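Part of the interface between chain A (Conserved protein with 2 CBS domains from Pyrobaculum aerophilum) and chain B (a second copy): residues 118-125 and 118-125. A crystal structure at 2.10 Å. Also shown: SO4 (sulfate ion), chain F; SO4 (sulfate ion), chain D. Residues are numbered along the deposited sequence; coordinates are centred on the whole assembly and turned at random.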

# COMPACT_ATOMS: atom_id res chain seq x y z
N SER A 118 1.03 8.85 4.19
CA SER A 118 1.18 7.44 3.94
C SER A 118 2.09 6.79 4.97
O SER A 118 2.88 7.46 5.63
CB SER A 118 1.79 7.24 2.55
OG SER A 118 2.15 5.90 2.37
N ILE A 119 1.98 5.47 5.08
CA ILE A 119 2.90 4.67 5.88
C ILE A 119 4.36 4.81 5.35
O ILE A 119 5.32 4.74 6.11
CB ILE A 119 2.43 3.20 5.91
CG1 ILE A 119 3.13 2.43 7.03
CG2 ILE A 119 2.64 2.51 4.55
CD1 ILE A 119 2.42 1.14 7.38
N ARG A 120 4.51 5.05 4.05
CA ARG A 120 5.82 5.38 3.45
C ARG A 120 6.48 6.59 4.07
O ARG A 120 7.70 6.64 4.21
CB ARG A 120 5.67 5.72 1.97
CG ARG A 120 5.76 4.60 1.01
CD ARG A 120 5.30 5.12 -0.35
NE ARG A 120 6.05 4.49 -1.41
CZ ARG A 120 5.57 3.70 -2.35
NH1 ARG A 120 4.28 3.40 -2.45
NH2 ARG A 120 6.43 3.22 -3.22
N ASP A 121 5.66 7.60 4.37
CA ASP A 121 6.15 8.87 4.92
C ASP A 121 6.68 8.73 6.35
O ASP A 121 7.57 9.47 6.77
CB ASP A 121 5.03 9.92 4.91
CG ASP A 121 4.52 10.22 3.51
OD1 ASP A 121 5.35 10.56 2.63
OD2 ASP A 121 3.28 10.14 3.30
N LEU A 122 6.12 7.77 7.08
CA LEU A 122 6.43 7.60 8.50
C LEU A 122 7.52 6.58 8.79
O LEU A 122 8.20 6.67 9.81
CB LEU A 122 5.17 7.14 9.24
CG LEU A 122 3.97 8.07 9.28
CD1 LEU A 122 2.81 7.38 9.96
CD2 LEU A 122 4.33 9.37 9.99
N CYS A 123 7.68 5.60 7.90
CA CYS A 123 8.38 4.38 8.27
C CYS A 123 9.77 4.19 7.69
O CYS A 123 10.40 3.16 7.96
CB CYS A 123 7.48 3.20 7.92
SG CYS A 123 5.93 3.28 8.81
N PHE A 124 10.27 5.17 6.94
CA PHE A 124 11.61 5.07 6.34
C PHE A 124 12.71 5.82 7.12
O PHE A 124 13.76 5.24 7.42
CB PHE A 124 11.57 5.55 4.88
CG PHE A 124 10.86 4.61 3.93
CD1 PHE A 124 10.69 3.25 4.21
CD2 PHE A 124 10.41 5.08 2.70
CE1 PHE A 124 10.04 2.41 3.31
CE2 PHE A 124 9.77 4.24 1.79
CZ PHE A 124 9.58 2.90 2.10
N GLU A 125 12.48 7.08 7.46
CA GLU A 125 13.53 7.89 8.09
C GLU A 125 13.72 7.56 9.58
O GLU A 125 12.76 7.52 10.34
CB GLU A 125 13.24 9.38 7.93
CG GLU A 125 14.40 10.24 8.37
CD GLU A 125 14.11 11.72 8.28
OE1 GLU A 125 13.11 12.11 7.66
OE2 GLU A 125 14.90 12.48 8.86
N SER B 118 6.10 -6.75 4.48
CA SER B 118 5.52 -5.42 4.26
C SER B 118 6.16 -4.38 5.18
O SER B 118 6.57 -4.71 6.29
CB SER B 118 4.03 -5.46 4.57
OG SER B 118 3.47 -4.18 4.50
N ILE B 119 6.21 -3.13 4.73
CA ILE B 119 6.65 -2.02 5.60
C ILE B 119 5.76 -1.94 6.85
O ILE B 119 6.22 -1.57 7.94
CB ILE B 119 6.68 -0.66 4.83
CG1 ILE B 119 7.32 0.45 5.68
CG2 ILE B 119 5.27 -0.26 4.36
CD1 ILE B 119 8.75 0.17 6.13
N ARG B 120 4.50 -2.33 6.67
CA ARG B 120 3.53 -2.47 7.75
C ARG B 120 4.01 -3.47 8.83
O ARG B 120 3.75 -3.28 10.02
CB ARG B 120 2.18 -2.91 7.16
CG ARG B 120 0.96 -2.51 7.96
CD ARG B 120 -0.21 -3.48 7.74
NE ARG B 120 -0.81 -3.41 6.40
CZ ARG B 120 -2.03 -2.94 6.13
NH1 ARG B 120 -2.82 -2.47 7.09
NH2 ARG B 120 -2.49 -2.94 4.89
N ASP B 121 4.71 -4.53 8.41
CA ASP B 121 5.26 -5.53 9.35
C ASP B 121 6.43 -5.00 10.18
O ASP B 121 6.71 -5.54 11.25
CB ASP B 121 5.77 -6.78 8.60
CG ASP B 121 4.70 -7.45 7.78
OD1 ASP B 121 3.54 -7.46 8.22
OD2 ASP B 121 5.02 -7.96 6.69
N LEU B 122 7.11 -3.97 9.68
CA LEU B 122 8.32 -3.45 10.33
C LEU B 122 8.10 -2.22 11.19
O LEU B 122 8.82 -2.00 12.17
CB LEU B 122 9.37 -3.12 9.26
CG LEU B 122 9.75 -4.25 8.30
CD1 LEU B 122 10.80 -3.79 7.30
CD2 LEU B 122 10.23 -5.46 9.06
N CYS B 123 7.08 -1.42 10.85
CA CYS B 123 6.92 -0.08 11.40
C CYS B 123 6.12 0.08 12.70
O CYS B 123 6.18 1.13 13.32
CB CYS B 123 6.27 0.80 10.35
SG CYS B 123 6.43 2.56 10.63
N PHE B 124 5.35 -0.92 13.10
CA PHE B 124 4.44 -0.71 14.23
C PHE B 124 4.90 -1.26 15.61
O PHE B 124 4.61 -0.64 16.64
CB PHE B 124 3.02 -1.15 13.84
CG PHE B 124 2.41 -0.33 12.71
CD1 PHE B 124 2.61 1.06 12.63
CD2 PHE B 124 1.63 -0.93 11.74
CE1 PHE B 124 2.05 1.80 11.60
CE2 PHE B 124 1.06 -0.18 10.71
CZ PHE B 124 1.28 1.18 10.64
N GLU B 125 5.64 -2.37 15.62
CA GLU B 125 6.17 -2.92 16.89
C GLU B 125 7.35 -2.09 17.38
O GLU B 125 8.24 -1.75 16.60
CB GLU B 125 6.61 -4.37 16.70
CG GLU B 125 5.45 -5.36 16.57
CD GLU B 125 5.88 -6.70 15.96
OE1 GLU B 125 6.99 -7.18 16.27
OE2 GLU B 125 5.09 -7.26 15.16
S SO4 F . 0.32 -4.89 3.06
O1 SO4 F . 0.81 -5.84 2.07
O2 SO4 F . 0.74 -5.30 4.39
O3 SO4 F . 0.88 -3.58 2.79
O4 SO4 F . -1.12 -4.84 3.01
S SO4 D . 1.62 5.78 -1.22
O1 SO4 D . 1.88 4.84 -0.14
O2 SO4 D . 2.33 7.02 -0.96
O3 SO4 D . 2.11 5.24 -2.47
O4 SO4 D . 0.20 6.03 -1.33

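The same short helical turn, about 119-123, comes from each copy, the two axes inclined at 38° and no closer than 10.5 Å. That gap is filled by side chains; no hydrogen bond crosses between the stretches, so one covalent link and apolar contact hold them together.

Along chain B, S118(B) starts the turn as N-cap and stays out of the contact. Its OG accepts from R120(B) N at 3.0 Å, while its own backbone N donates to D121(B) OD2 at 2.7 Å, two bonds that satisfy polar groups at the helix start. The same OG donates to O2 of the chain F sulfate, 3.0 Å away.

I119(B) points toward the partner and covers the most ground. Its CG2 meets CG2 of I119(A) at 3.8 Å, its CG1 lies 3.6 Å from CB of C123(A), and its CD1 reaches CE1 of F124(A) at 3.8 Å. The two isoleucines share a t chi1 but differ at chi2, p in I119(B) and t in I119(A), so the pairing departs from exact two-fold symmetry.

R120(B) leaves sideways. Its CA offers a surface to I119(A) CD1 at 3.8 Å, while the guanidinium turns to the chain F sulfate, with R120(B) NE 3.2 Å from its O2 and NH2 3.0 Å from its O4. The aliphatic part packs; NE and NH2 serve the anion, and NH1 is bonded elsewhere in the structure. D121(B) is out of reach, serving its own helix start.

C123(B) supplies the lock: its SG bonds SG of C123(A) at 2.0 Å, with chi3 of -85°, near the relaxed value for a disulfide. The CA atoms stand 5.6 Å apart, and chi1 is t in C123(B) but m in C123(A).

F124(B) starts sideways, yet its ring end comes nearer, bringing CZ within 3.5 Å of I119(A) CD1. E125(B) lies beyond reach.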